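Local coordinates for protein molinate hydrolase (Gulosibacter molinativorax, PDB 4WGX) that hydrolyses the thiocarbamate herbicide molinate and probably depends on a bound metal, as a member of the amidohydrolase superfamily, at residues A[210-215]-A[248-253]; A[270-275]-A[293-298]; A[64-69]-A[111-116]; A[151-156]-A[214-219]. All blocks are in the same frame, centred on the assembly; numbering follows the deposited sequence.

Contact 1: A[210-215]-A[248-253]; sequences IAVTDH and LLTHTT
Ile210 faces Thr250, and Ala211 faces His251, across two parallel strands, the second pair with their CA atoms 4.8 Å apart. Backbone bonds build this ladder: Ile210 N donates to Leu249 O, and His251 N to Ile210 O. Ala211 is the centre of an inverse gamma turn that bends the first chain out of the sheet. His251 O follows the bend, accepting a straight bond from Thr213 N (169°) and a weak one from Val212 N.

Among the side-chain bonds, that of His251 stands out. Its NE2 donates to Asp214 O at 2.9 Å; the oxygen lies exactly in the ring plane, while the nitrogen stands 44° above the carbonyl plane, a bond that helps set the rotation of the imidazole. Thr213 OG1 and Thr253 OG1 are hydrogen-bonded at 2.9 Å. Water 1 joins Thr253 OG1, at 2.6 Å, to Asp214 OD2, the latter bond weak; Asp214 OD1 is held by Tyr226 N.

The two imidazoles meet obliquely, with His215 CD2 3.8 Å from His251 CE1 and the planes 41° apart.

Apolar packing gathers on the face that carries Ile210 and Thr250. Ile210 CD1 touches Leu248 CD1 at 3.6 Å beneath helix 231-243, and Val212, from the turn, sets CG2 beside Thr250 CG2 at 3.8 Å, near helix 255-263.

These are adjacent strands of the TIM barrel. Metal ligands of this superfamily sit at the C-terminal ends of such strands, as does His251, a zinc-binding residue whose zinc is absent from this chain.

Contact 2: A[270-275]-A[293-298]; sequences IHATMT and LWSEVQ
The backbones of His271 and Val297 approach to 4.4 Å between CA atoms where residues 270-273 run at 79° to residues 295-298, and one backbone hydrogen bond links the two segments, from Ala272 N to Glu296 O at 3.0 Å, nearly along the C=O axis. From His271 the chain enters a type I turn that ends at Met274, closed by Met274 N donating to His271 O.

Glu296 does most of the holding. Its CG is anti to the backbone N (chi1 -177°), and a bend at chi2 (-97°) turns the carboxylate back over the other chain. OE1 there accepts a short bond of 2.6 Å from His271 N, which meets it almost end-on to the C-O bond. One residue thus grips two successive amides, His271 N with its side chain and Ala272 N with its carbonyl. Ile270 CG2 touches the same carboxylate, 3.6 Å from OE1.

Gln298 reaches out extended, and its NE2, bonded to Asp342 OD2, comes to the edge of the His271 ring. Around the turn, Ala272 CB meets Ser295 CB at 3.7 Å, and Thr273 CG2 meets Val297 CG1 at the same distance. Thr273 OG1, which is hydrogen-bonded to Asp327 OD1, also receives a bond of 2.7 Å from water 2, and this water accepts from Gln298 N.

The backbone at His271, a zinc-binding residue whose metal is not bound to this chain, is thus tied at the end of strand 268-270 to strand 295-297. Helix 322-333 covers Thr273, Ser295 and Val297 through Met330 and Asp327.

Contact 3: A[64-69]-A[111-116]; sequences NGNVHL and FDTWNA
Asn66, Val67 and His68 close the first barrel strand, where many amidohydrolases carry a His-X-His metal motif, and here they meet Asp112, Thr113 and Trp114 at the end of the adjacent parallel strand. Val67 N donates to Phe111 O at 3.0 Å, and Phe111 N to Asn64 O, across the corner at Gly65. His68 ND1 donates to Trp114 O at 3.0 Å, in the carbonyl plane on a lone pair, while NE2 is bonded to Asp342 OD1; held at both nitrogens, the ring is fixed in rotation. Thr113 OG1 donates to Asn66 OD1, although the modelled 2.5 Å is doubtfully short.

With chi1 at -179°, Asp112 holds CG trans to its own amide nitrogen, which carries OD2 to Leu69 N at 3.0 Å. Asn115 ND2 meets the same oxygen at 2.8 Å from the opposite face of the carboxylate. Without the carboxylate, as with an alanine at Asp112, Leu69 N and Asn115 ND2 are likely to lose their shared acceptor, and the loop after His68 could shift.

Helix 91-104 packs on Leu69 and Asn115 through Ile95, Phe111 stacks on Tyr399, and Trp114 stacks on Phe177 of helix 167-178.

Contact 4: A[151-156]-A[214-219]; sequences TGDFMR and DHLVGL
Asp153 and Phe154 close round the imidazole of His215, joining two of the loops that follow barrel strands in the TIM-barrel fold: residues 151-156 come after strand 143-144, and residues 214-219 after strand 208-211. His215 CG is anti to N (chi1 -168°), and this swings the ring edge toward the other loop. There ND1 donates to Asp153 O at 2.8 Å, a short but bent bond (137° at the hydrogen) with the oxygen in the ring plane. The Asp153 carboxylate is turned 65° from that plane and sets OD1 3.2 Å from His215 CB; its other oxygen accepts from Gly147 N. Phe154 offers a face: His215 CE1 lies 4.2 Å above it, offset toward the rim.

A bound methylpentanediol, probably from the crystallisation liquor, is hydrogen-bonded to His215 NE2, which suggests that the ring borders a pocket. Loss of the imidazole to an alanine at His215 is likely to leave Asp153 O without this donor and to open a gap beside the Phe154 face.

The Asx turn of Asp214, whose OD2 accepts from Leu216 N, leads into helix 217-220, with Leu216 at its N-cap position. On this helix Leu219 lies side by side with Met155, both pointing the same way, CD1 to CE at 3.6 Å; Leu219 also packs on Leu219 of the second subunit, so the two loops border a subunit interface. Gly218, without a CB, lets Met155 O approach to 3.3 Å of its carbonyl carbon. Arg156, hydrogen-bonded through NE to Met76 O, sets its aliphatic part against the Gly218 carbonyl, CG 3.4 Å from Gly218 O.

Contacts 1, 2 and 3 join neighbouring strand ends of one barrel, and contact 4 extends them outward. Contacts 1 and 2, with centres 11 Å apart, meet at the two zinc-binding histidines, where His251 ND1 lies 3.2 Å from His271 CE1, though no zinc is bound there in this chain. Contacts 2 and 3 touch through Gln298 OE1 and Asn66 ND2, a weak bond of 2.9 Å. Contact 4 shares Asp214 and His215 with contact 1, and its Phe154 CZ reaches Trp114 CH2 of contact 3 at 3.7 Å. The side chains of His68 and His215 each lie about 3 Å from a bound methylpentanediol, consistent with both lining the active-site pocket.

Contact 1: A[210-215]-A[248-253]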
# COMPACT_ATOMS: atom_id res chain seq x y z
N ILE A 210 -20.28 12.60 -21.06
CA ILE A 210 -19.27 13.49 -20.52
C ILE A 210 -19.17 13.34 -18.99
O ILE A 210 -20.18 13.28 -18.29
CB ILE A 210 -19.59 14.95 -20.88
CG1 ILE A 210 -19.53 15.12 -22.40
CG2 ILE A 210 -18.63 15.90 -20.21
CD1 ILE A 210 -20.01 16.45 -22.90
N ALA A 211 -17.94 13.24 -18.50
CA ALA A 211 -17.69 13.22 -17.07
C ALA A 211 -17.77 14.63 -16.52
O ALA A 211 -16.77 15.31 -16.44
CB ALA A 211 -16.32 12.63 -16.77
N VAL A 212 -18.97 15.08 -16.15
CA VAL A 212 -19.14 16.42 -15.62
C VAL A 212 -18.37 16.52 -14.31
O VAL A 212 -17.64 17.48 -14.07
CB VAL A 212 -20.62 16.77 -15.39
CG1 VAL A 212 -20.76 18.11 -14.71
CG2 VAL A 212 -21.37 16.77 -16.71
N THR A 213 -18.53 15.51 -13.47
CA THR A 213 -17.77 15.41 -12.25
C THR A 213 -16.76 14.27 -12.34
O THR A 213 -16.67 13.56 -13.34
CB THR A 213 -18.67 15.19 -11.04
OG1 THR A 213 -19.39 13.97 -11.19
CG2 THR A 213 -19.65 16.33 -10.90
N ASP A 214 -15.99 14.12 -11.28
CA ASP A 214 -14.92 13.15 -11.22
C ASP A 214 -15.43 11.73 -11.10
O ASP A 214 -16.59 11.47 -10.84
CB ASP A 214 -14.02 13.45 -10.02
CG ASP A 214 -14.72 13.19 -8.73
OD1 ASP A 214 -15.51 14.06 -8.31
OD2 ASP A 214 -14.54 12.10 -8.17
N HIS A 215 -14.50 10.81 -11.24
CA HIS A 215 -14.76 9.40 -11.04
C HIS A 215 -13.78 8.85 -9.98
O HIS A 215 -13.22 7.77 -10.13
CB HIS A 215 -14.62 8.68 -12.38
CG HIS A 215 -15.14 7.29 -12.38
ND1 HIS A 215 -14.36 6.21 -12.04
CD2 HIS A 215 -16.35 6.79 -12.71
CE1 HIS A 215 -15.08 5.10 -12.14
NE2 HIS A 215 -16.29 5.43 -12.55
N LEU A 248 -26.80 13.66 -25.59
CA LEU A 248 -25.83 14.01 -24.59
C LEU A 248 -26.11 13.27 -23.30
O LEU A 248 -27.20 13.39 -22.75
CB LEU A 248 -25.85 15.52 -24.34
CG LEU A 248 -24.98 16.05 -23.20
CD1 LEU A 248 -23.53 15.86 -23.51
CD2 LEU A 248 -25.30 17.49 -22.93
N LEU A 249 -25.15 12.48 -22.83
CA LEU A 249 -25.23 11.87 -21.51
C LEU A 249 -24.27 12.58 -20.57
O LEU A 249 -23.26 13.12 -21.00
CB LEU A 249 -24.92 10.37 -21.55
CG LEU A 249 -26.10 9.44 -21.80
CD1 LEU A 249 -26.72 9.71 -23.17
CD2 LEU A 249 -25.68 7.98 -21.67
N THR A 250 -24.60 12.57 -19.28
CA THR A 250 -23.70 13.09 -18.27
C THR A 250 -23.43 12.07 -17.17
O THR A 250 -24.26 11.22 -16.86
CB THR A 250 -24.26 14.36 -17.62
OG1 THR A 250 -25.54 14.09 -17.03
CG2 THR A 250 -24.39 15.47 -18.64
N HIS A 251 -22.23 12.15 -16.62
CA HIS A 251 -21.87 11.49 -15.37
C HIS A 251 -21.74 12.56 -14.30
O HIS A 251 -20.93 13.47 -14.43
CB HIS A 251 -20.58 10.70 -15.55
CG HIS A 251 -19.90 10.33 -14.27
ND1 HIS A 251 -20.16 9.16 -13.59
CD2 HIS A 251 -18.93 10.97 -13.56
CE1 HIS A 251 -19.40 9.10 -12.51
NE2 HIS A 251 -18.65 10.18 -12.47
N THR A 252 -22.54 12.46 -13.25
CA THR A 252 -22.50 13.40 -12.14
C THR A 252 -22.52 12.67 -10.81
O THR A 252 -23.10 11.61 -10.69
CB THR A 252 -23.69 14.40 -12.17
OG1 THR A 252 -24.94 13.71 -12.09
CG2 THR A 252 -23.66 15.23 -13.42
N THR A 253 -21.90 13.28 -9.80
CA THR A 253 -21.77 12.69 -8.47
C THR A 253 -21.90 13.74 -7.38
O THR A 253 -21.50 13.51 -6.25
CB THR A 253 -20.41 11.97 -8.30
OG1 THR A 253 -19.34 12.91 -8.50
CG2 THR A 253 -20.26 10.82 -9.28
O HOH W 1 -17.22 12.05 -7.26

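Contact 2: A[270-275]-A[293-298]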
# COMPACT_ATOMS: atom_id res chain seq x y z
N ILE A 270 -26.92 10.08 -15.99
CA ILE A 270 -26.63 8.78 -15.38
C ILE A 270 -26.37 8.94 -13.90
O ILE A 270 -25.70 9.87 -13.46
CB ILE A 270 -25.44 8.09 -16.06
CG1 ILE A 270 -25.66 7.98 -17.57
CG2 ILE A 270 -25.24 6.71 -15.47
CD1 ILE A 270 -26.82 7.12 -17.98
N HIS A 271 -26.86 7.96 -13.14
CA HIS A 271 -27.06 8.02 -11.69
C HIS A 271 -27.17 9.45 -11.15
O HIS A 271 -26.34 9.91 -10.37
CB HIS A 271 -25.96 7.24 -10.94
CG HIS A 271 -24.57 7.48 -11.42
ND1 HIS A 271 -23.94 8.71 -11.33
CD2 HIS A 271 -23.65 6.63 -11.93
CE1 HIS A 271 -22.71 8.60 -11.81
NE2 HIS A 271 -22.51 7.35 -12.17
N ALA A 272 -28.25 10.11 -11.56
CA ALA A 272 -28.61 11.46 -11.16
C ALA A 272 -28.81 11.65 -9.65
O ALA A 272 -28.64 12.75 -9.15
CB ALA A 272 -29.89 11.87 -11.90
N THR A 273 -29.19 10.59 -8.96
CA THR A 273 -29.45 10.64 -7.51
C THR A 273 -28.20 10.30 -6.67
O THR A 273 -28.27 10.19 -5.45
CB THR A 273 -30.58 9.68 -7.13
OG1 THR A 273 -30.30 8.38 -7.64
CG2 THR A 273 -31.89 10.18 -7.70
N MET A 274 -27.07 10.13 -7.34
CA MET A 274 -25.78 9.99 -6.68
C MET A 274 -25.21 11.39 -6.48
O MET A 274 -24.65 11.97 -7.40
CB MET A 274 -24.84 9.13 -7.53
CG MET A 274 -24.17 7.99 -6.82
SD MET A 274 -22.39 8.16 -6.99
CE MET A 274 -22.14 9.48 -5.80
N THR A 275 -25.37 11.94 -5.28
CA THR A 275 -25.08 13.36 -5.05
C THR A 275 -24.26 13.64 -3.80
O THR A 275 -24.58 14.53 -3.03
CB THR A 275 -26.39 14.14 -4.97
OG1 THR A 275 -27.21 13.58 -3.95
CG2 THR A 275 -27.14 14.06 -6.29
N LEU A 293 -36.63 16.47 -18.27
CA LEU A 293 -35.40 15.76 -18.59
C LEU A 293 -35.40 14.37 -17.98
O LEU A 293 -36.03 14.14 -16.96
CB LEU A 293 -34.19 16.52 -18.08
CG LEU A 293 -33.99 17.93 -18.59
CD1 LEU A 293 -32.72 18.48 -18.00
CD2 LEU A 293 -33.95 17.98 -20.12
N TRP A 294 -34.69 13.46 -18.63
CA TRP A 294 -34.60 12.07 -18.17
C TRP A 294 -33.46 11.85 -17.18
O TRP A 294 -32.32 12.17 -17.46
CB TRP A 294 -34.41 11.13 -19.37
CG TRP A 294 -35.57 11.10 -20.30
CD1 TRP A 294 -35.64 11.68 -21.53
CD2 TRP A 294 -36.82 10.47 -20.08
NE1 TRP A 294 -36.87 11.44 -22.08
CE2 TRP A 294 -37.62 10.70 -21.21
CE3 TRP A 294 -37.36 9.72 -19.03
CZ2 TRP A 294 -38.91 10.22 -21.33
CZ3 TRP A 294 -38.65 9.25 -19.14
CH2 TRP A 294 -39.42 9.50 -20.29
N SER A 295 -33.80 11.27 -16.03
CA SER A 295 -32.80 10.87 -15.05
C SER A 295 -32.73 9.37 -14.98
O SER A 295 -33.74 8.70 -14.80
CB SER A 295 -33.13 11.42 -13.65
OG SER A 295 -33.17 12.83 -13.64
N GLU A 296 -31.54 8.83 -15.15
CA GLU A 296 -31.30 7.43 -14.84
C GLU A 296 -30.89 7.38 -13.37
O GLU A 296 -30.18 8.25 -12.89
CB GLU A 296 -30.23 6.84 -15.77
CG GLU A 296 -29.97 5.36 -15.56
CD GLU A 296 -28.76 5.09 -14.66
OE1 GLU A 296 -28.37 5.97 -13.86
OE2 GLU A 296 -28.19 3.99 -14.76
N VAL A 297 -31.39 6.39 -12.66
CA VAL A 297 -31.02 6.19 -11.27
C VAL A 297 -30.67 4.73 -11.08
O VAL A 297 -31.16 3.89 -11.82
CB VAL A 297 -32.14 6.61 -10.31
CG1 VAL A 297 -32.56 8.04 -10.58
CG2 VAL A 297 -33.32 5.68 -10.45
N GLN A 298 -29.82 4.44 -10.11
CA GLN A 298 -29.33 3.09 -9.88
C GLN A 298 -29.51 2.72 -8.42
O GLN A 298 -28.64 2.97 -7.61
CB GLN A 298 -27.86 2.99 -10.30
CG GLN A 298 -27.68 3.23 -11.79
CD GLN A 298 -26.24 3.21 -12.27
OE1 GLN A 298 -25.99 3.48 -13.44
NE2 GLN A 298 -25.31 2.89 -11.40
O HOH W 2 -28.44 6.76 -8.85

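Contact 3: A[64-69]-A[111-116]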
# COMPACT_ATOMS: atom_id res chain seq x y z
N ASN A 64 -32.35 -1.61 -21.63
CA ASN A 64 -31.49 -1.21 -20.52
C ASN A 64 -30.71 0.02 -20.92
O ASN A 64 -29.90 -0.03 -21.84
CB ASN A 64 -30.54 -2.34 -20.12
CG ASN A 64 -29.88 -2.10 -18.76
OD1 ASN A 64 -29.47 -0.99 -18.43
ND2 ASN A 64 -29.80 -3.16 -17.97
N GLY A 65 -30.94 1.11 -20.20
CA GLY A 65 -30.34 2.39 -20.52
C GLY A 65 -28.89 2.59 -20.10
O GLY A 65 -28.31 3.64 -20.39
N ASN A 66 -28.29 1.60 -19.45
CA ASN A 66 -26.89 1.70 -19.04
C ASN A 66 -26.26 0.36 -18.63
O ASN A 66 -26.50 -0.14 -17.54
CB ASN A 66 -26.76 2.69 -17.88
CG ASN A 66 -25.34 2.89 -17.44
OD1 ASN A 66 -24.41 2.71 -18.21
ND2 ASN A 66 -25.16 3.27 -16.18
N VAL A 67 -25.45 -0.20 -19.52
CA VAL A 67 -24.69 -1.39 -19.22
C VAL A 67 -23.25 -1.19 -19.66
O VAL A 67 -22.93 -0.22 -20.34
CB VAL A 67 -25.24 -2.65 -19.93
CG1 VAL A 67 -26.65 -2.93 -19.49
CG2 VAL A 67 -25.19 -2.48 -21.43
N HIS A 68 -22.40 -2.12 -19.25
CA HIS A 68 -21.03 -2.16 -19.69
C HIS A 68 -20.74 -3.59 -20.12
O HIS A 68 -20.71 -4.50 -19.29
CB HIS A 68 -20.10 -1.69 -18.58
CG HIS A 68 -20.49 -0.34 -18.04
ND1 HIS A 68 -20.29 0.81 -18.77
CD2 HIS A 68 -21.12 0.02 -16.92
CE1 HIS A 68 -20.76 1.84 -18.08
NE2 HIS A 68 -21.28 1.38 -16.95
N LEU A 69 -20.55 -3.78 -21.41
CA LEU A 69 -20.45 -5.11 -21.97
C LEU A 69 -19.01 -5.65 -21.87
O LEU A 69 -18.79 -6.84 -22.02
CB LEU A 69 -20.95 -5.10 -23.41
CG LEU A 69 -22.42 -4.67 -23.57
CD1 LEU A 69 -22.77 -4.52 -25.03
CD2 LEU A 69 -23.39 -5.62 -22.89
N PHE A 111 -27.95 -0.04 -24.12
CA PHE A 111 -27.21 1.18 -24.29
C PHE A 111 -25.97 1.10 -23.40
O PHE A 111 -26.07 1.02 -22.18
CB PHE A 111 -28.08 2.40 -23.97
CG PHE A 111 -29.21 2.60 -24.94
CD1 PHE A 111 -29.03 3.31 -26.11
CD2 PHE A 111 -30.46 2.07 -24.70
CE1 PHE A 111 -30.05 3.49 -26.99
CE2 PHE A 111 -31.49 2.25 -25.59
CZ PHE A 111 -31.28 2.95 -26.73
N ASP A 112 -24.81 1.07 -24.03
CA ASP A 112 -23.55 0.88 -23.34
C ASP A 112 -22.87 2.22 -23.20
O ASP A 112 -22.45 2.81 -24.19
CB ASP A 112 -22.67 -0.13 -24.11
CG ASP A 112 -21.32 -0.39 -23.42
OD1 ASP A 112 -20.68 0.55 -22.94
OD2 ASP A 112 -20.89 -1.56 -23.39
N THR A 113 -22.73 2.70 -21.96
CA THR A 113 -22.27 4.07 -21.74
C THR A 113 -20.80 4.17 -21.36
O THR A 113 -20.31 5.25 -21.11
CB THR A 113 -23.09 4.76 -20.64
OG1 THR A 113 -22.79 4.19 -19.36
CG2 THR A 113 -24.57 4.62 -20.92
N TRP A 114 -20.11 3.05 -21.33
CA TRP A 114 -18.65 3.07 -21.19
C TRP A 114 -18.07 1.74 -21.61
O TRP A 114 -18.43 0.70 -21.08
CB TRP A 114 -18.21 3.38 -19.76
CG TRP A 114 -16.73 3.40 -19.63
CD1 TRP A 114 -15.90 4.39 -20.02
CD2 TRP A 114 -15.90 2.37 -19.09
NE1 TRP A 114 -14.60 4.06 -19.76
CE2 TRP A 114 -14.57 2.82 -19.19
CE3 TRP A 114 -16.15 1.12 -18.54
CZ2 TRP A 114 -13.50 2.06 -18.75
CZ3 TRP A 114 -15.08 0.36 -18.10
CH2 TRP A 114 -13.77 0.84 -18.20
N ASN A 115 -17.14 1.78 -22.54
CA ASN A 115 -16.57 0.58 -23.12
C ASN A 115 -15.37 0.96 -23.97
O ASN A 115 -15.06 2.13 -24.10
CB ASN A 115 -17.62 -0.15 -23.97
CG ASN A 115 -17.32 -1.63 -24.14
OD1 ASN A 115 -16.17 -2.04 -24.25
ND2 ASN A 115 -18.36 -2.43 -24.15
N ALA A 116 -14.68 -0.03 -24.51
CA ALA A 116 -13.59 0.23 -25.43
C ALA A 116 -14.16 0.32 -26.84
O ALA A 116 -14.87 -0.57 -27.28
CB ALA A 116 -12.55 -0.85 -25.34

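Contact 4: A[151-156]-A[214-219]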
# COMPACT_ATOMS: atom_id res chain seq x y z
N THR A 151 -5.92 3.89 -14.17
CA THR A 151 -5.61 5.24 -13.73
C THR A 151 -6.25 5.44 -12.36
O THR A 151 -6.76 4.49 -11.79
CB THR A 151 -6.14 6.29 -14.71
OG1 THR A 151 -7.58 6.30 -14.68
CG2 THR A 151 -5.67 5.99 -16.10
N GLY A 152 -6.22 6.67 -11.87
CA GLY A 152 -6.76 6.99 -10.56
C GLY A 152 -8.26 6.79 -10.45
O GLY A 152 -8.79 6.62 -9.36
N ASP A 153 -8.93 6.78 -11.59
CA ASP A 153 -10.37 6.63 -11.64
C ASP A 153 -10.85 5.23 -11.29
O ASP A 153 -12.04 5.01 -11.12
CB ASP A 153 -10.87 7.02 -13.02
CG ASP A 153 -10.78 8.53 -13.27
OD1 ASP A 153 -11.46 9.30 -12.58
OD2 ASP A 153 -10.02 8.95 -14.15
N PHE A 154 -9.94 4.27 -11.16
CA PHE A 154 -10.33 2.93 -10.74
C PHE A 154 -9.48 2.45 -9.55
O PHE A 154 -9.62 1.32 -9.11
CB PHE A 154 -10.22 1.96 -11.91
CG PHE A 154 -11.23 2.20 -13.00
CD1 PHE A 154 -11.07 3.25 -13.89
CD2 PHE A 154 -12.34 1.40 -13.12
CE1 PHE A 154 -12.00 3.48 -14.89
CE2 PHE A 154 -13.27 1.62 -14.11
CZ PHE A 154 -13.10 2.66 -14.99
N MET A 155 -8.62 3.32 -9.04
CA MET A 155 -7.81 3.00 -7.86
C MET A 155 -8.58 3.06 -6.56
O MET A 155 -9.55 3.79 -6.43
CB MET A 155 -6.64 3.95 -7.72
CG MET A 155 -5.47 3.66 -8.59
SD MET A 155 -4.08 4.78 -8.30
CE MET A 155 -4.35 5.38 -6.65
N ARG A 156 -8.13 2.29 -5.60
CA ARG A 156 -8.49 2.50 -4.20
C ARG A 156 -7.21 2.61 -3.41
O ARG A 156 -6.14 2.30 -3.92
CB ARG A 156 -9.35 1.37 -3.67
CG ARG A 156 -10.50 1.05 -4.55
CD ARG A 156 -11.61 0.46 -3.74
NE ARG A 156 -12.46 -0.37 -4.56
CZ ARG A 156 -13.28 -1.29 -4.08
NH1 ARG A 156 -13.35 -1.50 -2.77
NH2 ARG A 156 -14.03 -2.01 -4.90
N ASP A 214 -15.99 14.12 -11.28
CA ASP A 214 -14.92 13.15 -11.22
C ASP A 214 -15.43 11.73 -11.10
O ASP A 214 -16.59 11.47 -10.84
CB ASP A 214 -14.02 13.45 -10.02
CG ASP A 214 -14.72 13.19 -8.73
OD1 ASP A 214 -15.51 14.06 -8.31
OD2 ASP A 214 -14.54 12.10 -8.17
N HIS A 215 -14.50 10.81 -11.24
CA HIS A 215 -14.76 9.40 -11.04
C HIS A 215 -13.78 8.85 -9.98
O HIS A 215 -13.22 7.77 -10.13
CB HIS A 215 -14.62 8.68 -12.38
CG HIS A 215 -15.14 7.29 -12.38
ND1 HIS A 215 -14.36 6.21 -12.04
CD2 HIS A 215 -16.35 6.79 -12.71
CE1 HIS A 215 -15.08 5.10 -12.14
NE2 HIS A 215 -16.29 5.43 -12.55
N LEU A 216 -13.59 9.59 -8.89
CA LEU A 216 -12.60 9.23 -7.87
C LEU A 216 -13.19 8.63 -6.60
O LEU A 216 -12.51 8.58 -5.58
CB LEU A 216 -11.77 10.45 -7.50
CG LEU A 216 -10.90 11.06 -8.58
CD1 LEU A 216 -10.25 12.33 -8.09
CD2 LEU A 216 -9.86 10.06 -9.02
N VAL A 217 -14.43 8.18 -6.66
CA VAL A 217 -15.11 7.70 -5.47
C VAL A 217 -14.42 6.49 -4.84
O VAL A 217 -14.44 6.33 -3.63
CB VAL A 217 -16.59 7.37 -5.77
CG1 VAL A 217 -16.73 6.38 -6.92
CG2 VAL A 217 -17.28 6.82 -4.53
N GLY A 218 -13.77 5.66 -5.65
CA GLY A 218 -13.07 4.51 -5.12
C GLY A 218 -11.85 4.91 -4.31
O GLY A 218 -11.37 4.18 -3.45
N LEU A 219 -11.36 6.12 -4.57
CA LEU A 219 -10.14 6.60 -3.97
C LEU A 219 -10.38 7.54 -2.78
O LEU A 219 -9.61 7.54 -1.83
CB LEU A 219 -9.32 7.31 -5.04
CG LEU A 219 -7.84 7.56 -4.84
CD1 LEU A 219 -7.10 6.30 -4.45
CD2 LEU A 219 -7.31 8.11 -6.13